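Local structure of minor fimbrium anchoring subunit Mfa2 (5NFI) at residues F69-I74 with T110-A115; V7-Q12 with A137-Y142; L28-F33 with N43-V48. The protein anchors the minor fimbriae of Porphyromonas gingivalis in the outer membrane through its interaction with Mfa1 and regulates fimbrial length. One frame throughout, in Å; residues are numbered along the deposited sequence.

Contact 1 of 3, residues F69-I74 with T110-A115; sequences FAWGNI and TTLWYA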
loop_
_atom_site.group_PDB
_atom_site.type_symbol
_atom_site.label_atom_id
_atom_site.label_comp_id
_atom_site.label_asym_id
_atom_site.label_seq_id
_atom_site.Cartn_x
_atom_site.Cartn_y
_atom_site.Cartn_z
ATOM N N PHE A 69 -13.950 8.935 -0.728
ATOM C CA PHE A 69 -12.816 8.021 -0.621
ATOM C C PHE A 69 -12.773 7.149 -1.869
ATOM O O PHE A 69 -13.800 6.626 -2.308
ATOM C CB PHE A 69 -12.924 7.162 0.642
ATOM C CG PHE A 69 -13.046 7.963 1.922
ATOM C CD1 PHE A 69 -12.374 9.166 2.077
ATOM C CD2 PHE A 69 -13.844 7.518 2.961
ATOM C CE1 PHE A 69 -12.487 9.904 3.240
ATOM C CE2 PHE A 69 -13.962 8.255 4.124
ATOM C CZ PHE A 69 -13.280 9.449 4.259
ATOM N N ALA A 70 -11.602 7.000 -2.467
ATOM C CA ALA A 70 -11.554 6.253 -3.718
ATOM C C ALA A 70 -10.495 5.148 -3.698
ATOM O O ALA A 70 -9.347 5.342 -3.274
ATOM C CB ALA A 70 -11.319 7.192 -4.892
ATOM N N TRP A 71 -10.894 3.989 -4.196
ATOM C CA TRP A 71 -10.007 2.847 -4.209
ATOM C C TRP A 71 -9.841 2.313 -5.606
ATOM O O TRP A 71 -10.822 2.092 -6.312
ATOM C CB TRP A 71 -10.538 1.762 -3.287
ATOM C CG TRP A 71 -10.481 2.142 -1.843
ATOM C CD1 TRP A 71 -11.463 2.743 -1.108
ATOM C CD2 TRP A 71 -9.377 1.934 -0.949
ATOM N NE1 TRP A 71 -11.041 2.920 0.194
ATOM C CE2 TRP A 71 -9.763 2.433 0.316
ATOM C CE3 TRP A 71 -8.100 1.375 -1.094
ATOM C CZ2 TRP A 71 -8.923 2.378 1.426
ATOM C CZ3 TRP A 71 -7.260 1.330 0.014
ATOM C CH2 TRP A 71 -7.677 1.823 1.256
ATOM N N GLY A 72 -8.590 2.113 -5.998
ATOM C CA GLY A 72 -8.271 1.660 -7.331
ATOM C C GLY A 72 -7.770 0.245 -7.312
ATOM O O GLY A 72 -6.877 -0.091 -6.533
ATOM N N ASN A 73 -8.367 -0.564 -8.182
ATOM C CA ASN A 73 -8.033 -1.971 -8.361
ATOM C C ASN A 73 -8.318 -2.841 -7.141
ATOM O O ASN A 73 -7.538 -3.718 -6.808
ATOM C CB ASN A 73 -6.571 -2.118 -8.761
ATOM C CG ASN A 73 -6.232 -1.318 -9.979
ATOM O OD1 ASN A 73 -7.094 -1.070 -10.835
ATOM N ND2 ASN A 73 -4.972 -0.901 -10.080
ATOM N N ILE A 74 -9.444 -2.607 -6.486
ATOM C CA ILE A 74 -9.944 -3.566 -5.524
ATOM C C ILE A 74 -10.281 -4.872 -6.249
ATOM O O ILE A 74 -11.007 -4.891 -7.235
ATOM C CB ILE A 74 -11.162 -3.036 -4.788
ATOM C CG1 ILE A 74 -10.722 -2.041 -3.714
ATOM C CG2 ILE A 74 -11.935 -4.179 -4.168
ATOM C CD1 ILE A 74 -11.869 -1.495 -2.909
ATOM N N THR A 110 0.088 -6.607 -9.174
ATOM C CA THR A 110 -1.102 -5.803 -8.936
ATOM C C THR A 110 -0.762 -4.447 -8.327
ATOM O O THR A 110 0.164 -4.316 -7.543
ATOM C CB THR A 110 -2.095 -6.504 -7.992
ATOM O OG1 THR A 110 -1.738 -6.229 -6.632
ATOM C CG2 THR A 110 -2.121 -8.001 -8.236
ATOM N N THR A 111 -1.538 -3.436 -8.669
ATOM C CA THR A 111 -1.405 -2.133 -8.036
ATOM C C THR A 111 -2.635 -1.878 -7.205
ATOM O O THR A 111 -3.722 -2.335 -7.558
ATOM C CB THR A 111 -1.237 -1.027 -9.061
ATOM O OG1 THR A 111 -2.105 -1.279 -10.179
ATOM C CG2 THR A 111 0.199 -1.003 -9.545
ATOM N N LEU A 112 -2.471 -1.188 -6.088
ATOM C CA LEU A 112 -3.618 -0.810 -5.285
ATOM C C LEU A 112 -3.524 0.657 -4.993
ATOM O O LEU A 112 -2.460 1.143 -4.600
ATOM C CB LEU A 112 -3.672 -1.598 -3.987
ATOM C CG LEU A 112 -4.872 -1.244 -3.106
ATOM C CD1 LEU A 112 -6.117 -1.894 -3.662
ATOM C CD2 LEU A 112 -4.638 -1.647 -1.654
ATOM N N TRP A 113 -4.626 1.375 -5.170
ATOM C CA TRP A 113 -4.554 2.835 -5.099
ATOM C C TRP A 113 -5.581 3.465 -4.174
ATOM O O TRP A 113 -6.709 2.994 -4.093
ATOM C CB TRP A 113 -4.733 3.430 -6.486
ATOM C CG TRP A 113 -3.753 2.948 -7.495
ATOM C CD1 TRP A 113 -3.759 1.743 -8.139
ATOM C CD2 TRP A 113 -2.639 3.678 -8.012
ATOM N NE1 TRP A 113 -2.705 1.676 -9.014
ATOM C CE2 TRP A 113 -2.004 2.853 -8.958
ATOM C CE3 TRP A 113 -2.107 4.944 -7.755
ATOM C CZ2 TRP A 113 -0.871 3.255 -9.651
ATOM C CZ3 TRP A 113 -0.994 5.342 -8.443
ATOM C CH2 TRP A 113 -0.382 4.500 -9.380
ATOM N N TYR A 114 -5.200 4.546 -3.497
ATOM C CA TYR A 114 -6.155 5.277 -2.681
ATOM C C TYR A 114 -6.158 6.794 -2.932
ATOM O O TYR A 114 -5.131 7.397 -3.189
ATOM C CB TYR A 114 -5.913 5.021 -1.195
ATOM C CG TYR A 114 -6.881 5.826 -0.369
ATOM C CD1 TYR A 114 -8.244 5.506 -0.354
ATOM C CD2 TYR A 114 -6.464 6.941 0.330
ATOM C CE1 TYR A 114 -9.152 6.261 0.364
ATOM C CE2 TYR A 114 -7.362 7.699 1.049
ATOM C CZ TYR A 114 -8.703 7.359 1.059
ATOM O OH TYR A 114 -9.593 8.109 1.786
ATOM N N ALA A 115 -7.328 7.409 -2.858
ATOM C CA ALA A 115 -7.387 8.864 -2.879
ATOM C C ALA A 115 -8.403 9.393 -1.872
ATOM O O ALA A 115 -9.448 8.773 -1.639
ATOM C CB ALA A 115 -7.722 9.364 -4.275
#
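Asn73 ND2 is gripped by two carbonyls: Thr111 O across the contact, 3.2 Å from Asn73 ND2, and Glu24 O from the loop ahead of strand 28-33. Thr111 O lies in the amide plane of Asn73, but the N-H reaches it from well above the Thr111 carbonyl plane. At the other end of the amide, Asn73 OD1 accepts from Ala26 N. Asn73 itself has left-handed backbone angles (phi 65°, psi 41°), so the chain turns off the strand where its amide takes over the pairing.

Before that turn, strands 64-72 and 113-122 run antiparallel. Gly72 N meets Trp113 O at 2.8 Å, and Ala70 N reaches Ala115 O at 2.9 Å; both pairs are closed by the return bonds. On the face of Gly72, Trp113 CB sits 4.0 Å from Gly72 CA, and the Trp113 indole turns its edge to Gly72 O. On the other face, Tyr114 CG stands anti to the backbone N (chi1 178°), which swings the ring across to the neighbouring strand. Tyr114 CD1 lies over the centre of the Trp71 indole, 3.5 Å from Trp71 CE2, the two rings crossing obliquely. Tyr114 CE1 touches Phe69 CB at 3.9 Å. The polar tips are paired elsewhere, Tyr114 OH with Thr116 OG1 and Trp71 NE1 with Phe172 O.

This is central packing in a β-rich domain, consistent with the transthyretin-like fold of the fimbrillin superfamily. Its chemistry implies a tied seam: the buried amide and the polar tips of Trp71 and Tyr114 are satisfied.

Contact 2 of 3, residues V7-Q12 with A137-Y142; sequences VNFYSQ and ANLREY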
loop_
_atom_site.group_PDB
_atom_site.type_symbol
_atom_site.label_atom_id
_atom_site.label_comp_id
_atom_site.label_asym_id
_atom_site.label_seq_id
_atom_site.Cartn_x
_atom_site.Cartn_y
_atom_site.Cartn_z
ATOM N N VAL A 7 -16.039 13.675 -10.204
ATOM C CA VAL A 7 -14.695 13.525 -9.665
ATOM C C VAL A 7 -13.702 13.135 -10.746
ATOM O O VAL A 7 -13.935 12.217 -11.533
ATOM C CB VAL A 7 -14.637 12.472 -8.544
ATOM C CG1 VAL A 7 -13.225 12.355 -8.019
ATOM C CG2 VAL A 7 -15.572 12.846 -7.414
ATOM N N ASN A 8 -12.598 13.871 -10.774
ATOM C CA ASN A 8 -11.499 13.627 -11.682
ATOM C C ASN A 8 -10.341 12.955 -10.951
ATOM O O ASN A 8 -9.941 13.385 -9.862
ATOM C CB ASN A 8 -11.026 14.930 -12.304
ATOM C CG ASN A 8 -9.766 14.756 -13.105
ATOM O OD1 ASN A 8 -8.655 14.917 -12.587
ATOM N ND2 ASN A 8 -9.924 14.400 -14.377
ATOM N N PHE A 9 -9.790 11.904 -11.536
ATOM C CA PHE A 9 -8.758 11.185 -10.816
ATOM C C PHE A 9 -7.422 11.360 -11.492
ATOM O O PHE A 9 -7.290 11.139 -12.707
ATOM C CB PHE A 9 -9.111 9.701 -10.682
ATOM C CG PHE A 9 -10.312 9.443 -9.809
ATOM C CD1 PHE A 9 -10.270 9.719 -8.450
ATOM C CD2 PHE A 9 -11.483 8.921 -10.345
ATOM C CE1 PHE A 9 -11.376 9.476 -7.643
ATOM C CE2 PHE A 9 -12.586 8.665 -9.538
ATOM C CZ PHE A 9 -12.531 8.940 -8.187
ATOM N N TYR A 10 -6.448 11.786 -10.683
ATOM C CA TYR A 10 -5.071 11.975 -11.112
ATOM C C TYR A 10 -4.105 11.296 -10.135
ATOM O O TYR A 10 -4.525 10.707 -9.136
ATOM C CB TYR A 10 -4.752 13.473 -11.248
ATOM C CG TYR A 10 -4.732 14.292 -9.964
ATOM C CD1 TYR A 10 -5.909 14.697 -9.353
ATOM C CD2 TYR A 10 -3.525 14.693 -9.389
ATOM C CE1 TYR A 10 -5.895 15.474 -8.197
ATOM C CE2 TYR A 10 -3.496 15.464 -8.224
ATOM C CZ TYR A 10 -4.688 15.857 -7.637
ATOM O OH TYR A 10 -4.678 16.622 -6.485
ATOM N N SER A 11 -2.814 11.362 -10.435
ATOM C CA SER A 11 -1.812 10.859 -9.511
ATOM C C SER A 11 -0.584 11.758 -9.551
ATOM O O SER A 11 0.134 11.825 -10.552
ATOM C CB SER A 11 -1.433 9.417 -9.833
ATOM O OG SER A 11 -0.612 8.864 -8.812
ATOM N N GLN A 12 -0.366 12.466 -8.454
ATOM C CA GLN A 12 0.763 13.355 -8.339
ATOM C C GLN A 12 1.380 13.133 -6.982
ATOM O O GLN A 12 0.794 13.439 -5.946
ATOM C CB GLN A 12 0.348 14.805 -8.527
ATOM C CG GLN A 12 1.518 15.748 -8.559
ATOM C CD GLN A 12 1.185 17.047 -9.255
ATOM O OE1 GLN A 12 0.013 17.405 -9.421
ATOM N NE2 GLN A 12 2.219 17.760 -9.682
ATOM N N ALA A 137 -9.310 14.191 -7.177
ATOM C CA ALA A 137 -8.732 13.346 -6.131
ATOM C C ALA A 137 -7.388 12.759 -6.562
ATOM O O ALA A 137 -7.239 12.318 -7.696
ATOM C CB ALA A 137 -9.694 12.238 -5.763
ATOM N N ASN A 138 -6.415 12.750 -5.651
ATOM C CA ASN A 138 -5.065 12.257 -5.950
ATOM C C ASN A 138 -4.860 10.803 -5.512
ATOM O O ASN A 138 -4.815 10.492 -4.317
ATOM C CB ASN A 138 -4.018 13.153 -5.290
ATOM C CG ASN A 138 -2.579 12.800 -5.699
ATOM O OD1 ASN A 138 -2.317 11.759 -6.308
ATOM N ND2 ASN A 138 -1.643 13.675 -5.352
ATOM N N LEU A 139 -4.737 9.917 -6.492
ATOM C CA LEU A 139 -4.538 8.513 -6.209
ATOM C C LEU A 139 -3.070 8.286 -5.918
ATOM O O LEU A 139 -2.205 8.592 -6.751
ATOM C CB LEU A 139 -4.993 7.639 -7.377
ATOM C CG LEU A 139 -6.497 7.586 -7.648
ATOM C CD1 LEU A 139 -6.749 7.238 -9.098
ATOM C CD2 LEU A 139 -7.161 6.563 -6.739
ATOM N N ARG A 140 -2.810 7.781 -4.711
ATOM C CA ARG A 140 -1.502 7.365 -4.267
ATOM C C ARG A 140 -1.439 5.849 -4.272
ATOM O O ARG A 140 -2.361 5.183 -3.790
ATOM C CB ARG A 140 -1.218 7.901 -2.867
ATOM C CG ARG A 140 0.052 7.356 -2.221
ATOM C CD ARG A 140 1.348 7.899 -2.831
ATOM N NE ARG A 140 2.482 7.276 -2.154
ATOM C CZ ARG A 140 3.468 6.623 -2.767
ATOM N NH1 ARG A 140 3.505 6.545 -4.092
ATOM N NH2 ARG A 140 4.430 6.060 -2.055
ATOM N N GLU A 141 -0.359 5.297 -4.818
ATOM C CA GLU A 141 -0.184 3.850 -4.832
ATOM C C GLU A 141 0.213 3.353 -3.456
ATOM O O GLU A 141 1.094 3.928 -2.822
ATOM C CB GLU A 141 0.858 3.417 -5.864
ATOM C CG GLU A 141 0.935 1.909 -5.963
ATOM C CD GLU A 141 1.978 1.423 -6.937
ATOM O OE1 GLU A 141 2.601 2.289 -7.606
ATOM O OE2 GLU A 141 2.157 0.178 -7.032
ATOM N N TYR A 142 -0.447 2.279 -3.021
ATOM C CA TYR A 142 -0.253 1.678 -1.706
ATOM C C TYR A 142 0.565 0.387 -1.781
ATOM O O TYR A 142 1.174 -0.010 -0.792
ATOM C CB TYR A 142 -1.595 1.353 -1.054
ATOM C CG TYR A 142 -2.191 2.444 -0.196
ATOM C CD1 TYR A 142 -1.811 3.774 -0.342
ATOM C CD2 TYR A 142 -3.138 2.135 0.775
ATOM C CE1 TYR A 142 -2.357 4.758 0.454
ATOM C CE2 TYR A 142 -3.683 3.107 1.569
ATOM C CZ TYR A 142 -3.294 4.413 1.409
ATOM O OH TYR A 142 -3.854 5.379 2.218
#
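Strands 3-10 and 133-151, far apart in sequence, run parallel within what is probably a transthyretin-like β-sandwich. They are stitched by Ala137 N to Asn8 O, Tyr10 N to Ala137 O and Leu139 N to Tyr10 O, the last at 2.8 Å.

On the inward face, the small bump of Ala137 CB fits the step between Val7 and Phe9. It lies 3.7 Å from Phe9 CD1, while Val7 CG1, two residues before Phe9 on the same strand, comes to 4.2 Å from Ala137 CB and rests on one face of the Phe9 ring. Next along, Leu139 CD1 nudges in against Phe9 CB at 3.8 Å.

On the opposite face, Tyr10 holds CG in the crowded position between backbone N and carbonyl carbon (chi1 67°), which lays the ring over strand 133-151. Asn138 CB presses on its face, 3.6 Å from Tyr10 CZ, in a CH-pi contact. The Asn138 amide stacks on the ring with its plane tilted by 28°, the side chains crossing at about a right angle. Arg136 adds a cation-pi contact.

Beyond the strand end, Ser11 OG, anti to its backbone N, donates to Leu139 O nearly along the C=O axis. The Asn138 amide pairs with Gln12: Asn138 OD1 takes Gln12 N at 3.0 Å, and Asn138 ND2, with Gln12 O in its amide plane, gives its N-H onto a lone pair of that carbonyl.

Contact 3 of 3, residues L28-F33 with N43-V48; sequences LNVYAF and NVFEDV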
loop_
_atom_site.group_PDB
_atom_site.type_symbol
_atom_site.label_atom_id
_atom_site.label_comp_id
_atom_site.label_asym_id
_atom_site.label_seq_id
_atom_site.Cartn_x
_atom_site.Cartn_y
_atom_site.Cartn_z
ATOM N N LEU A 28 -12.579 1.150 -10.118
ATOM C CA LEU A 28 -12.725 2.092 -9.012
ATOM C C LEU A 28 -13.867 1.699 -8.081
ATOM O O LEU A 28 -14.895 1.188 -8.518
ATOM C CB LEU A 28 -12.968 3.522 -9.535
ATOM C CG LEU A 28 -11.768 4.268 -10.133
ATOM C CD1 LEU A 28 -12.232 5.510 -10.842
ATOM C CD2 LEU A 28 -10.701 4.611 -9.069
ATOM N N ASN A 29 -13.658 1.929 -6.793
ATOM C CA ASN A 29 -14.695 1.855 -5.791
ATOM C C ASN A 29 -14.692 3.218 -5.097
ATOM O O ASN A 29 -13.756 3.552 -4.373
ATOM C CB ASN A 29 -14.446 0.718 -4.788
ATOM C CG ASN A 29 -14.535 -0.676 -5.414
ATOM O OD1 ASN A 29 -13.663 -1.097 -6.175
ATOM N ND2 ASN A 29 -15.559 -1.418 -5.037
ATOM N N VAL A 30 -15.720 4.017 -5.336
ATOM C CA VAL A 30 -15.756 5.378 -4.827
ATOM C C VAL A 30 -16.920 5.553 -3.859
ATOM O O VAL A 30 -18.080 5.284 -4.205
ATOM C CB VAL A 30 -15.859 6.388 -5.977
ATOM C CG1 VAL A 30 -15.681 7.789 -5.458
ATOM C CG2 VAL A 30 -14.799 6.084 -7.001
ATOM N N TYR A 31 -16.599 5.989 -2.645
ATOM C CA TYR A 31 -17.578 6.115 -1.571
ATOM C C TYR A 31 -17.733 7.566 -1.152
ATOM O O TYR A 31 -16.778 8.350 -1.224
ATOM C CB TYR A 31 -17.170 5.260 -0.357
ATOM C CG TYR A 31 -16.936 3.822 -0.722
ATOM C CD1 TYR A 31 -18.000 2.952 -0.869
ATOM C CD2 TYR A 31 -15.650 3.339 -0.951
ATOM C CE1 TYR A 31 -17.800 1.645 -1.223
ATOM C CE2 TYR A 31 -15.440 2.027 -1.316
ATOM C CZ TYR A 31 -16.528 1.186 -1.448
ATOM O OH TYR A 31 -16.352 -0.124 -1.814
ATOM N N ALA A 32 -18.932 7.920 -0.703
ATOM C CA ALA A 32 -19.184 9.267 -0.199
ATOM C C ALA A 32 -19.637 9.186 1.252
ATOM O O ALA A 32 -20.567 8.451 1.585
ATOM C CB ALA A 32 -20.218 9.984 -1.051
ATOM N N PHE A 33 -18.950 9.928 2.112
ATOM C CA PHE A 33 -19.316 10.015 3.514
ATOM C C PHE A 33 -19.713 11.450 3.788
ATOM O O PHE A 33 -19.207 12.372 3.142
ATOM C CB PHE A 33 -18.159 9.553 4.409
ATOM C CG PHE A 33 -17.875 8.079 4.294
ATOM C CD1 PHE A 33 -17.338 7.553 3.131
ATOM C CD2 PHE A 33 -18.191 7.221 5.323
ATOM C CE1 PHE A 33 -17.114 6.204 3.005
ATOM C CE2 PHE A 33 -17.971 5.866 5.202
ATOM C CZ PHE A 33 -17.431 5.359 4.042
ATOM N N ASN A 43 -20.148 3.426 -5.046
ATOM C CA ASN A 43 -20.134 3.256 -6.495
ATOM C C ASN A 43 -18.960 2.441 -7.016
ATOM O O ASN A 43 -17.844 2.522 -6.492
ATOM C CB ASN A 43 -20.138 4.623 -7.173
ATOM C CG ASN A 43 -21.243 5.516 -6.661
ATOM O OD1 ASN A 43 -22.411 5.341 -7.020
ATOM N ND2 ASN A 43 -20.889 6.474 -5.812
ATOM N N VAL A 44 -19.213 1.673 -8.069
ATOM C CA VAL A 44 -18.197 0.824 -8.665
ATOM C C VAL A 44 -18.068 1.124 -10.155
ATOM O O VAL A 44 -19.069 1.177 -10.874
ATOM C CB VAL A 44 -18.532 -0.662 -8.450
ATOM C CG1 VAL A 44 -17.498 -1.535 -9.115
ATOM C CG2 VAL A 44 -18.639 -0.984 -6.949
ATOM N N PHE A 45 -16.845 1.343 -10.630
ATOM C CA PHE A 45 -16.650 1.622 -12.055
ATOM C C PHE A 45 -15.608 0.694 -12.666
ATOM O O PHE A 45 -14.442 0.705 -12.272
ATOM C CB PHE A 45 -16.250 3.087 -12.283
ATOM C CG PHE A 45 -17.134 4.072 -11.577
ATOM C CD1 PHE A 45 -18.429 4.289 -12.003
ATOM C CD2 PHE A 45 -16.669 4.781 -10.483
ATOM C CE1 PHE A 45 -19.247 5.194 -11.348
ATOM C CE2 PHE A 45 -17.480 5.683 -9.823
ATOM C CZ PHE A 45 -18.774 5.887 -10.254
ATOM N N GLU A 46 -16.039 -0.121 -13.617
ATOM C CA GLU A 46 -15.124 -0.968 -14.355
ATOM C C GLU A 46 -14.591 -0.195 -15.566
ATOM O O GLU A 46 -15.034 0.908 -15.840
ATOM C CB GLU A 46 -15.821 -2.266 -14.775
ATOM C CG GLU A 46 -16.646 -2.906 -13.675
ATOM C CD GLU A 46 -15.800 -3.550 -12.584
ATOM O OE1 GLU A 46 -14.600 -3.833 -12.840
ATOM O OE2 GLU A 46 -16.337 -3.779 -11.470
ATOM N N ASP A 47 -13.617 -0.776 -16.258
ATOM C CA ASP A 47 -13.046 -0.220 -17.482
ATOM C C ASP A 47 -12.510 1.202 -17.327
ATOM O O ASP A 47 -12.562 2.007 -18.257
ATOM C CB ASP A 47 -14.088 -0.288 -18.591
ATOM C CG ASP A 47 -14.658 -1.687 -18.751
ATOM O OD1 ASP A 47 -13.896 -2.658 -18.535
ATOM O OD2 ASP A 47 -15.863 -1.820 -19.090
ATOM N N VAL A 48 -11.978 1.500 -16.151
ATOM C CA VAL A 48 -11.421 2.814 -15.892
ATOM C C VAL A 48 -10.170 3.077 -16.724
ATOM O O VAL A 48 -9.253 2.262 -16.784
ATOM C CB VAL A 48 -11.087 2.993 -14.396
ATOM C CG1 VAL A 48 -10.288 4.266 -14.166
ATOM C CG2 VAL A 48 -12.361 3.004 -13.577
#
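Strands 28-33 and 39-45 form an antiparallel β-hairpin, with the N-to-C directions of the short segments at 157° and their axes 4.8 Å apart at the closest. Leu28 pairs with Phe45 and Val30 with Asn43 through bonds in both directions; Val30 N to Asn43 O is 2.8 Å.

The apolar side chains gather on the face of Leu28, Val30 and Phe45. Phe45, with CG anti to the carbonyl carbon, presents its ring edge: Val30 CG2 lies in the ring plane, 3.9 Å from Phe45 CE2, and Leu28 CB meets Phe45 CD2 at 4.0 Å. After the strand ends, the chain curls back and Val48 CG2 lands on Leu28 CD1 at 3.7 Å, crossing it at about a right angle. From outside, Trp56 meets the Phe45 ring. At the far end of that same face, Asn43 ND2 makes a weak bond to Val30 O, its stronger partner being Ser41 OG.

On the reverse face, Val44, exposed, lays CG2 alongside ND2 of the buried Asn29 at 3.7 Å.

The chemistry implies strands tied by backbone bonds, with Leu28 and Val30 buried and Phe45 and Val48 against them, while Asn43 and a Glu46–Arg27 salt bridge mark the more exposed strand and its end.

Overall arrangement
Contact 1 is the buried one, its centre about 9 Å from the centre of the chain, and contacts 2 and 3 flank it nearer the surface. Strand 64-72 ties contact 1 to contact 3 through backbone bonds to strand 28-33, while strand 113-122 ties it to contact 2 through strand 133-151. Contacts 2 and 3 meet instead by side chains, Phe9 reaching Leu28 and Val30. Along the chain, contacts 1 and 3 both lie inside the loop closed by contact 2. The chemistry follows position: Trp71 and Tyr114, polar atoms paired, in contact 1, an amide bridge extending a parallel pair in contact 2, and in contact 3 a hairpin with a buried inner strand and a partly exposed outer one.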